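Local structure of serine-pyruvate aminotransferase (agxt) (Sulfolobus solfataricus, 3ZRQ) at residues A[57-62]-A[224-229]; A[195-200]-A[243-248]; A[218-223]-A[239-244]. The protein binds pyridoxal 5'-phosphate and probably catalyses amino-group transfer between serine and pyruvate, or alanine and glyoxylate, as a class-V aminotransferase. All coordinates share one frame; numbering follows the deposited sequence.

Interaction 1: residues A[57-62]-A[224-229]; sequences LIIPGG and RNWLPV. With PMP (4'-deoxy-4'-aminopyridoxal-5'-phosphate), chain C.
The indole NE1 of Trp226, whose ring lies against Ile59 and Pro60, donates its hydrogen to the backbone O of Tyr220. This bond satisfies the one polar atom of a buried side chain. It also helps fix how the ring is turned. The rest of the contact is apolar, with no hydrogen bond between 57-62 and 224-229. Trp226 holds CG anti to its carbonyl carbon (chi1 -68°), which sends the indole from the helix toward Ile59 and Pro60. Both cover the same face of it. Ile59 CG2 makes a CH-pi contact with the five-membered ring, 4.0 Å from its centroid and 20° off the normal. Pro60 serves the six-membered ring in the same way, and its CD comes within 3.4 Å of Trp226 CZ2. Leu57 works farther back, at the root of the indole. Its CD2 methyl sits 4.1 Å from Trp226 CB and 4.2 Å from Leu227 CG. If an alanine stood in place of Trp226, Tyr220 O would probably lose its donor, and the Ile59 methyl and Pro60 ring would face a gap. Beyond Pro60 the chain runs to the cofactor. Gly62 CA is 3.7 Å from O3P of PMP (chain C), and a side chain at Gly62 would run into that oxygen. Gly62 is also the N-cap of helix 63-69. The strand and helix segments cross at 113°, their axes 8.6 Å apart. Strand 55-59 is an outermost strand, within this chain, of the large mixed sheet, antiparallel to strand 196-202. Helix 223-234 packs on strand 55-59, with Leu227 also packed on Leu207 and Leu210 of helix 204-212, and Phe241 meeting the Trp226 ring edge-to-face.

Interaction 2: residues A[195-200]-A[243-248]; sequences AGLGLL and TPPVHV. With PMP (4'-deoxy-4'-aminopyridoxal-5'-phosphate), chain D.
Leu197 fits its forked end against Pro245 and Val248, and this is the tight part of the contact. Its CD2 is 3.7 Å from Pro245 CD. Its CG is 3.7 Å from Val248 CG1, the two side chains lying alongside, pointing opposite ways. Val248 CG1 is anti to its backbone N (chi1 178°), which lets this methyl reach both Leu197 and the backbone O of Ala195, 3.6 Å away. Gly196 has no side chain to crowd Val248 and Pro245, and its O lies 3.5 Å from Pro245 CG. Pro245 is the centre of an inverse gamma turn, closed by a weak bond from Val246 N to Pro244 O, and it leads straight into helix 246-262. Farther along, the two segments part, though both stay buried: Leu199 packs on Leu252 of helix 246-262 instead, and Thr243 departs toward the cofactor. There Thr243 OG1 and N both donate to O1P of PMP (chain D), at 2.6 Å and 2.7 Å. Gly63, Thr64, Thr138 and Gln188 of the second subunit bind the same PMP. Such a shared site at the subunit interface is characteristic of fold-type I aminotransferases.

Interaction 3: residues A[218-223]-A[239-244]; sequences GYYLDL and AYFATP. With PMP (4'-deoxy-4'-aminopyridoxal-5'-phosphate), chain D.
Tyr219 and Phe241 each carry CG on the side opposite their backbone N (chi1 -171° and 166°), and this turns their rings toward each other. The rings meet obliquely, centroids 5.2 Å apart and planes at 57°. Phe241 offers its rim, with CE1 3.5 Å from Tyr219 CE2. Next to this pair, Tyr220 CE1 rests 3.7 Å from Ala242 CB. A type I turn from Tyr219 to Asp222 presents the two tyrosines together. Glu68 of the second subunit accepts bonds from both of their backbone N atoms. The polar end of Tyr220 reaches 239-244 through a water. Tyr220 OH donates to this water over 2.7 Å, and the water lies near the plane of the ring. The water in turn donates to Thr243 O at 2.7 Å and to O2P of PMP (chain D) at 2.8 Å. Tyr240 OH binds the phosphate directly, donating to O1P over 2.8 Å with that oxygen in the plane of its ring. The loops thus meet through aromatic ring carbons and the Ala242 methyl, while the Tyr240 hydroxyl and the water that Tyr220 holds give hydrogens to the phosphate. These donors are likely to help offset its negative charge.

Overall arrangement
The three contacts lie close together, on one side of the chain's centre. Interactions 1 and 2 are about 9 Å apart between centres and share a sheet: Leu57 N to Leu200 O and Gly61 N to Gly196 O are probable hydrogen bonds, both 2.8 Å. Interactions 1 and 3 are nearer, with centres about 6 Å apart. Asn225 ND2 probably bonds Tyr219 O at 2.9 Å. Interactions 2 and 3 share Thr243 and Pro244, so both reach PMP (chain D). Interaction 1 ends beside PMP (chain C), which is hydrogen-bonded by Gly63 N and by Tyr240 and Thr243 of the second subunit. One subunit thus contributes to two cofactor sites, each completed by the second subunit.

Interaction 1: residues A[57-62]-A[224-229]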
loop_
_atom_site.group_PDB
_atom_site.type_symbol
_atom_site.label_atom_id
_atom_site.label_comp_id
_atom_site.label_asym_id
_atom_site.label_seq_id
_atom_site.Cartn_x
_atom_site.Cartn_y
_atom_site.Cartn_z
ATOM N N LEU A 57 -2.494 -2.927 28.886
ATOM C CA LEU A 57 -3.668 -3.405 28.153
ATOM C C LEU A 57 -3.922 -2.477 26.971
ATOM O O LEU A 57 -3.730 -1.257 27.067
ATOM C CB LEU A 57 -4.926 -3.457 29.029
ATOM C CG LEU A 57 -4.892 -4.418 30.232
ATOM C CD1 LEU A 57 -4.579 -3.602 31.439
ATOM C CD2 LEU A 57 -6.198 -5.181 30.429
ATOM N N ILE A 58 -4.339 -3.079 25.869
ATOM C CA ILE A 58 -4.690 -2.341 24.670
ATOM C C ILE A 58 -6.100 -2.783 24.345
ATOM O O ILE A 58 -6.353 -3.967 24.125
ATOM C CB ILE A 58 -3.672 -2.616 23.535
ATOM C CG1 ILE A 58 -2.263 -2.128 23.954
ATOM C CG2 ILE A 58 -4.149 -1.971 22.225
ATOM C CD1 ILE A 58 -1.120 -2.553 23.025
ATOM N N ILE A 59 -7.028 -1.832 24.355
ATOM C CA ILE A 59 -8.460 -2.120 24.184
ATOM C C ILE A 59 -9.028 -1.331 23.010
ATOM O O ILE A 59 -8.417 -0.356 22.559
ATOM C CB ILE A 59 -9.294 -1.825 25.474
ATOM C CG1 ILE A 59 -9.342 -0.306 25.812
ATOM C CG2 ILE A 59 -8.748 -2.664 26.655
ATOM C CD1 ILE A 59 -10.306 0.085 26.980
ATOM N N PRO A 60 -10.185 -1.771 22.484
ATOM C CA PRO A 60 -10.778 -0.984 21.381
ATOM C C PRO A 60 -11.340 0.391 21.804
ATOM O O PRO A 60 -11.813 0.568 22.943
ATOM C CB PRO A 60 -11.919 -1.870 20.872
ATOM C CG PRO A 60 -11.670 -3.238 21.447
ATOM C CD PRO A 60 -10.925 -3.020 22.752
ATOM N N GLY A 61 -11.275 1.338 20.868
ATOM C CA GLY A 61 -11.963 2.637 20.975
ATOM C C GLY A 61 -10.938 3.760 20.974
ATOM O O GLY A 61 -10.434 4.168 19.919
ATOM N N GLY A 62 -10.614 4.265 22.159
ATOM C CA GLY A 62 -9.597 5.340 22.264
ATOM C C GLY A 62 -9.439 5.860 23.672
ATOM O O GLY A 62 -9.659 5.130 24.646
ATOM N N ARG A 224 -11.187 -6.721 33.280
ATOM C CA ARG A 224 -11.057 -8.170 33.622
ATOM C C ARG A 224 -11.288 -9.051 32.393
ATOM O O ARG A 224 -10.674 -10.107 32.253
ATOM C CB ARG A 224 -12.026 -8.575 34.745
ATOM C CG ARG A 224 -11.709 -7.964 36.096
ATOM C CD ARG A 224 -12.890 -8.112 37.042
ATOM N NE ARG A 224 -12.632 -7.391 38.284
ATOM C CZ ARG A 224 -12.796 -6.078 38.418
ATOM N NH1 ARG A 224 -13.243 -5.347 37.386
ATOM N NH2 ARG A 224 -12.542 -5.501 39.579
ATOM N N ASN A 225 -12.166 -8.600 31.494
ATOM C CA ASN A 225 -12.453 -9.333 30.259
ATOM C C ASN A 225 -11.331 -9.308 29.217
ATOM O O ASN A 225 -11.217 -10.239 28.401
ATOM C CB ASN A 225 -13.757 -8.852 29.634
ATOM C CG ASN A 225 -14.987 -9.315 30.393
ATOM O OD1 ASN A 225 -14.988 -10.400 30.956
ATOM N ND2 ASN A 225 -16.076 -8.517 30.350
ATOM N N TRP A 226 -10.523 -8.242 29.238
ATOM C CA TRP A 226 -9.390 -8.065 28.302
ATOM C C TRP A 226 -8.099 -8.640 28.849
ATOM O O TRP A 226 -7.205 -8.978 28.079
ATOM C CB TRP A 226 -9.185 -6.567 27.917
ATOM C CG TRP A 226 -10.334 -6.064 27.092
ATOM C CD1 TRP A 226 -11.372 -5.282 27.523
ATOM C CD2 TRP A 226 -10.598 -6.364 25.713
ATOM N NE1 TRP A 226 -12.262 -5.064 26.484
ATOM C CE2 TRP A 226 -11.796 -5.700 25.362
ATOM C CE3 TRP A 226 -9.923 -7.114 24.735
ATOM C CZ2 TRP A 226 -12.347 -5.766 24.073
ATOM C CZ3 TRP A 226 -10.460 -7.189 23.465
ATOM C CH2 TRP A 226 -11.657 -6.495 23.130
ATOM N N LEU A 227 -7.986 -8.751 30.176
ATOM C CA LEU A 227 -6.755 -9.291 30.794
ATOM C C LEU A 227 -6.281 -10.652 30.227
ATOM O O LEU A 227 -5.101 -10.801 29.924
ATOM C CB LEU A 227 -6.887 -9.401 32.317
ATOM C CG LEU A 227 -6.233 -8.374 33.224
ATOM C CD1 LEU A 227 -6.532 -8.729 34.685
ATOM C CD2 LEU A 227 -4.733 -8.276 32.986
ATOM N N PRO A 228 -7.192 -11.632 30.060
ATOM C CA PRO A 228 -6.728 -12.912 29.512
ATOM C C PRO A 228 -6.118 -12.767 28.112
ATOM O O PRO A 228 -5.159 -13.475 27.777
ATOM C CB PRO A 228 -8.010 -13.741 29.435
ATOM C CG PRO A 228 -8.878 -13.179 30.506
ATOM C CD PRO A 228 -8.597 -11.708 30.497
ATOM N N VAL A 229 -6.664 -11.844 27.310
ATOM C CA VAL A 229 -6.156 -11.596 25.968
ATOM C C VAL A 229 -4.718 -11.039 26.008
ATOM O O VAL A 229 -3.843 -11.499 25.252
ATOM C CB VAL A 229 -7.121 -10.671 25.141
ATOM C CG1 VAL A 229 -6.589 -10.491 23.716
ATOM C CG2 VAL A 229 -8.524 -11.231 25.136
HETATM N N1 PMP C . -8.274 13.022 26.874
HETATM C C2 PMP C . -7.684 14.024 26.165
HETATM C C2A PMP C . -6.664 14.867 26.880
HETATM C C3 PMP C . -7.908 14.160 24.792
HETATM O O3 PMP C . -7.185 15.069 24.090
HETATM C C4 PMP C . -8.893 13.349 24.206
HETATM C C4A PMP C . -9.437 13.635 22.834
HETATM N N4A PMP C . -8.399 13.739 21.894
HETATM C C5 PMP C . -9.509 12.342 24.966
HETATM C C6 PMP C . -9.197 12.196 26.309
HETATM C C5A PMP C . -10.512 11.354 24.381
HETATM O O4P PMP C . -9.814 10.533 23.451
HETATM P P PMP C . -10.632 9.826 22.254
HETATM O O1P PMP C . -11.199 10.884 21.333
HETATM O O2P PMP C . -11.751 8.994 22.856
HETATM O O3P PMP C . -9.613 8.959 21.565
#

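Interaction 2: residues A[195-200]-A[243-248]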
loop_
_atom_site.group_PDB
_atom_site.type_symbol
_atom_site.label_atom_id
_atom_site.label_comp_id
_atom_site.label_asym_id
_atom_site.label_seq_id
_atom_site.Cartn_x
_atom_site.Cartn_y
_atom_site.Cartn_z
ATOM N N ALA A 195 -5.969 5.683 14.596
ATOM C CA ALA A 195 -6.982 5.695 15.667
ATOM C C ALA A 195 -7.720 4.344 15.780
ATOM O O ALA A 195 -7.802 3.576 14.799
ATOM C CB ALA A 195 -7.994 6.813 15.402
ATOM N N GLY A 196 -8.250 4.067 16.975
ATOM C CA GLY A 196 -9.119 2.915 17.201
ATOM C C GLY A 196 -8.783 2.134 18.444
ATOM O O GLY A 196 -9.444 1.147 18.721
ATOM N N LEU A 197 -7.735 2.566 19.175
ATOM C CA LEU A 197 -7.296 1.907 20.411
ATOM C C LEU A 197 -7.150 2.841 21.619
ATOM O O LEU A 197 -6.588 3.946 21.489
ATOM C CB LEU A 197 -5.923 1.235 20.169
ATOM C CG LEU A 197 -5.781 0.253 18.991
ATOM C CD1 LEU A 197 -4.299 -0.044 18.747
ATOM C CD2 LEU A 197 -6.544 -1.025 19.293
ATOM N N GLY A 198 -7.603 2.374 22.787
ATOM C CA GLY A 198 -7.170 2.907 24.098
ATOM C C GLY A 198 -6.053 2.051 24.707
ATOM O O GLY A 198 -6.016 0.837 24.501
ATOM N N LEU A 199 -5.126 2.687 25.405
ATOM C CA LEU A 199 -3.956 1.997 25.993
ATOM C C LEU A 199 -3.832 2.322 27.471
ATOM O O LEU A 199 -3.912 3.488 27.850
ATOM C CB LEU A 199 -2.664 2.405 25.292
ATOM C CG LEU A 199 -2.529 2.021 23.811
ATOM C CD1 LEU A 199 -3.137 3.106 22.963
ATOM C CD2 LEU A 199 -1.060 1.833 23.455
ATOM N N LEU A 200 -3.599 1.307 28.305
ATOM C CA LEU A 200 -3.600 1.503 29.760
ATOM C C LEU A 200 -2.435 0.747 30.342
ATOM O O LEU A 200 -2.101 -0.327 29.859
ATOM C CB LEU A 200 -4.883 0.961 30.408
ATOM C CG LEU A 200 -6.220 1.584 29.946
ATOM C CD1 LEU A 200 -6.881 0.675 28.888
ATOM C CD2 LEU A 200 -7.149 1.759 31.128
ATOM N N THR A 243 -13.604 -9.180 19.271
ATOM C CA THR A 243 -12.630 -8.932 18.182
ATOM C C THR A 243 -11.960 -7.544 18.342
ATOM O O THR A 243 -12.672 -6.558 18.417
ATOM C CB THR A 243 -13.311 -9.011 16.826
ATOM O OG1 THR A 243 -13.897 -10.322 16.701
ATOM C CG2 THR A 243 -12.277 -8.785 15.675
ATOM N N PRO A 244 -10.619 -7.486 18.429
ATOM C CA PRO A 244 -9.919 -6.190 18.501
ATOM C C PRO A 244 -9.689 -5.606 17.097
ATOM O O PRO A 244 -9.935 -6.306 16.114
ATOM C CB PRO A 244 -8.570 -6.546 19.134
ATOM C CG PRO A 244 -8.360 -8.001 18.742
ATOM C CD PRO A 244 -9.689 -8.635 18.518
ATOM N N PRO A 245 -9.260 -4.328 17.000
ATOM C CA PRO A 245 -8.976 -3.734 15.681
ATOM C C PRO A 245 -7.639 -4.295 15.175
ATOM O O PRO A 245 -6.583 -3.655 15.347
ATOM C CB PRO A 245 -8.884 -2.233 15.988
ATOM C CG PRO A 245 -9.556 -2.038 17.328
ATOM C CD PRO A 245 -9.227 -3.316 18.064
ATOM N N VAL A 246 -7.688 -5.504 14.621
ATOM C CA VAL A 246 -6.479 -6.291 14.288
ATOM C C VAL A 246 -5.411 -5.493 13.531
ATOM O O VAL A 246 -4.244 -5.431 13.953
ATOM C CB VAL A 246 -6.871 -7.571 13.480
ATOM C CG1 VAL A 246 -5.650 -8.252 12.896
ATOM C CG2 VAL A 246 -7.645 -8.540 14.375
ATOM N N HIS A 247 -5.824 -4.892 12.420
ATOM C CA HIS A 247 -4.916 -4.155 11.543
ATOM C C HIS A 247 -4.442 -2.836 12.172
ATOM O O HIS A 247 -3.299 -2.421 11.966
ATOM C CB HIS A 247 -5.542 -3.958 10.154
ATOM C CG HIS A 247 -5.707 -5.238 9.396
ATOM N ND1 HIS A 247 -6.795 -6.067 9.575
ATOM C CD2 HIS A 247 -4.926 -5.830 8.453
ATOM C CE1 HIS A 247 -6.672 -7.125 8.786
ATOM N NE2 HIS A 247 -5.543 -7.006 8.101
ATOM N N VAL A 248 -5.287 -2.200 13.000
ATOM C CA VAL A 248 -4.847 -0.994 13.724
ATOM C C VAL A 248 -3.708 -1.371 14.694
ATOM O O VAL A 248 -2.838 -0.567 14.975
ATOM C CB VAL A 248 -6.002 -0.352 14.532
ATOM C CG1 VAL A 248 -5.510 0.876 15.320
ATOM C CG2 VAL A 248 -7.136 0.086 13.545
HETATM N N1 PMP D . -22.240 -12.039 17.442
HETATM C C2 PMP D . -21.807 -13.099 16.677
HETATM C C2A PMP D . -22.882 -13.898 15.972
HETATM C C3 PMP D . -20.442 -13.233 16.382
HETATM O O3 PMP D . -19.968 -14.115 15.435
HETATM C C4 PMP D . -19.528 -12.441 17.090
HETATM C C4A PMP D . -18.048 -12.677 17.001
HETATM N N4A PMP D . -17.661 -13.146 15.698
HETATM C C5 PMP D . -19.988 -11.450 17.948
HETATM C C6 PMP D . -21.349 -11.284 18.151
HETATM C C5A PMP D . -19.000 -10.566 18.707
HETATM O O4P PMP D . -18.429 -9.683 17.759
HETATM P P PMP D . -17.037 -8.964 18.038
HETATM O O1P PMP D . -15.985 -10.028 18.265
HETATM O O2P PMP D . -17.196 -8.126 19.283
HETATM O O3P PMP D . -16.766 -8.116 16.799
#

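Interaction 3: residues A[218-223]-A[239-244]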
loop_
_atom_site.group_PDB
_atom_site.type_symbol
_atom_site.label_atom_id
_atom_site.label_comp_id
_atom_site.label_asym_id
_atom_site.label_seq_id
_atom_site.Cartn_x
_atom_site.Cartn_y
_atom_site.Cartn_z
ATOM N N GLY A 218 -19.270 -2.114 33.069
ATOM C CA GLY A 218 -20.177 -2.793 32.130
ATOM C C GLY A 218 -19.504 -4.053 31.613
ATOM O O GLY A 218 -18.728 -4.677 32.324
ATOM N N TYR A 219 -19.781 -4.439 30.371
ATOM C CA TYR A 219 -19.222 -5.691 29.849
ATOM C C TYR A 219 -17.969 -5.443 28.983
ATOM O O TYR A 219 -16.851 -5.869 29.316
ATOM C CB TYR A 219 -20.314 -6.474 29.087
ATOM C CG TYR A 219 -19.913 -7.880 28.677
ATOM C CD1 TYR A 219 -19.804 -8.907 29.633
ATOM C CD2 TYR A 219 -19.598 -8.171 27.348
ATOM C CE1 TYR A 219 -19.435 -10.205 29.253
ATOM C CE2 TYR A 219 -19.225 -9.466 26.961
ATOM C CZ TYR A 219 -19.142 -10.462 27.919
ATOM O OH TYR A 219 -18.778 -11.724 27.519
ATOM N N TYR A 220 -18.158 -4.717 27.887
ATOM C CA TYR A 220 -17.088 -4.427 26.923
ATOM C C TYR A 220 -15.898 -3.700 27.558
ATOM O O TYR A 220 -14.741 -3.936 27.184
ATOM C CB TYR A 220 -17.658 -3.601 25.771
ATOM C CG TYR A 220 -16.835 -3.671 24.482
ATOM C CD1 TYR A 220 -16.801 -4.849 23.722
ATOM C CD2 TYR A 220 -16.182 -2.549 23.986
ATOM C CE1 TYR A 220 -16.072 -4.936 22.521
ATOM C CE2 TYR A 220 -15.461 -2.606 22.775
ATOM C CZ TYR A 220 -15.402 -3.793 22.050
ATOM O OH TYR A 220 -14.688 -3.869 20.854
ATOM N N LEU A 221 -16.183 -2.855 28.562
ATOM C CA LEU A 221 -15.134 -2.000 29.137
ATOM C C LEU A 221 -14.646 -2.453 30.513
ATOM O O LEU A 221 -13.907 -1.736 31.195
ATOM C CB LEU A 221 -15.570 -0.531 29.142
ATOM C CG LEU A 221 -15.931 0.029 27.746
ATOM C CD1 LEU A 221 -16.336 1.519 27.885
ATOM C CD2 LEU A 221 -14.751 -0.125 26.749
ATOM N N ASP A 222 -15.046 -3.655 30.908
ATOM C CA ASP A 222 -14.472 -4.287 32.098
ATOM C C ASP A 222 -13.087 -4.843 31.736
ATOM O O ASP A 222 -12.951 -5.779 30.914
ATOM C CB ASP A 222 -15.404 -5.393 32.609
ATOM C CG ASP A 222 -14.941 -6.009 33.966
ATOM O OD1 ASP A 222 -13.795 -5.756 34.431
ATOM O OD2 ASP A 222 -15.771 -6.745 34.557
ATOM N N LEU A 223 -12.057 -4.258 32.327
ATOM C CA LEU A 223 -10.695 -4.652 32.037
ATOM C C LEU A 223 -10.404 -6.134 32.360
ATOM O O LEU A 223 -9.475 -6.721 31.758
ATOM C CB LEU A 223 -9.694 -3.761 32.763
ATOM C CG LEU A 223 -9.644 -2.294 32.316
ATOM C CD1 LEU A 223 -8.630 -1.524 33.194
ATOM C CD2 LEU A 223 -9.270 -2.186 30.798
ATOM N N ALA A 239 -6.021 -15.616 22.513
ATOM C CA ALA A 239 -7.203 -15.803 23.359
ATOM C C ALA A 239 -8.252 -14.835 22.849
ATOM O O ALA A 239 -7.903 -13.834 22.227
ATOM C CB ALA A 239 -6.868 -15.542 24.811
ATOM N N TYR A 240 -9.525 -15.149 23.053
ATOM C CA TYR A 240 -10.591 -14.335 22.496
ATOM C C TYR A 240 -11.528 -13.800 23.564
ATOM O O TYR A 240 -12.125 -14.567 24.326
ATOM C CB TYR A 240 -11.384 -15.108 21.430
ATOM C CG TYR A 240 -12.610 -14.381 20.956
ATOM C CD1 TYR A 240 -12.511 -13.320 20.038
ATOM C CD2 TYR A 240 -13.868 -14.713 21.455
ATOM C CE1 TYR A 240 -13.659 -12.637 19.613
ATOM C CE2 TYR A 240 -15.018 -14.023 21.046
ATOM C CZ TYR A 240 -14.898 -12.995 20.133
ATOM O OH TYR A 240 -16.046 -12.351 19.745
ATOM N N PHE A 241 -11.673 -12.479 23.624
ATOM C CA PHE A 241 -12.788 -11.919 24.370
ATOM C C PHE A 241 -13.779 -11.342 23.364
ATOM O O PHE A 241 -14.934 -11.762 23.283
ATOM C CB PHE A 241 -12.365 -10.834 25.378
ATOM C CG PHE A 241 -13.556 -10.035 25.898
ATOM C CD1 PHE A 241 -14.658 -10.694 26.432
ATOM C CD2 PHE A 241 -13.581 -8.637 25.807
ATOM C CE1 PHE A 241 -15.793 -9.992 26.882
ATOM C CE2 PHE A 241 -14.710 -7.903 26.255
ATOM C CZ PHE A 241 -15.819 -8.574 26.794
ATOM N N ALA A 242 -13.320 -10.327 22.634
ATOM C CA ALA A 242 -14.157 -9.677 21.606
ATOM C C ALA A 242 -13.165 -9.266 20.528
ATOM O O ALA A 242 -11.970 -9.085 20.825
ATOM C CB ALA A 242 -14.882 -8.461 22.194
ATOM N N THR A 243 -13.604 -9.180 19.271
ATOM C CA THR A 243 -12.630 -8.932 18.182
ATOM C C THR A 243 -11.960 -7.544 18.342
ATOM O O THR A 243 -12.672 -6.558 18.417
ATOM C CB THR A 243 -13.311 -9.011 16.826
ATOM O OG1 THR A 243 -13.897 -10.322 16.701
ATOM C CG2 THR A 243 -12.277 -8.785 15.675
ATOM N N PRO A 244 -10.619 -7.486 18.429
ATOM C CA PRO A 244 -9.919 -6.190 18.501
ATOM C C PRO A 244 -9.689 -5.606 17.097
ATOM O O PRO A 244 -9.935 -6.306 16.114
ATOM C CB PRO A 244 -8.570 -6.546 19.134
ATOM C CG PRO A 244 -8.360 -8.001 18.742
ATOM C CD PRO A 244 -9.689 -8.635 18.518
HETATM N N1 PMP D . -22.240 -12.039 17.442
HETATM C C2 PMP D . -21.807 -13.099 16.677
HETATM C C2A PMP D . -22.882 -13.898 15.972
HETATM C C3 PMP D . -20.442 -13.233 16.382
HETATM O O3 PMP D . -19.968 -14.115 15.435
HETATM C C4 PMP D . -19.528 -12.441 17.090
HETATM C C4A PMP D . -18.048 -12.677 17.001
HETATM N N4A PMP D . -17.661 -13.146 15.698
HETATM C C5 PMP D . -19.988 -11.450 17.948
HETATM C C6 PMP D . -21.349 -11.284 18.151
HETATM C C5A PMP D . -19.000 -10.566 18.707
HETATM O O4P PMP D . -18.429 -9.683 17.759
HETATM P P PMP D . -17.037 -8.964 18.038
HETATM O O1P PMP D . -15.985 -10.028 18.265
HETATM O O2P PMP D . -17.196 -8.126 19.283
HETATM O O3P PMP D . -16.766 -8.116 16.799
HETATM O O HOH W 1 -15.168 -6.177 19.448
#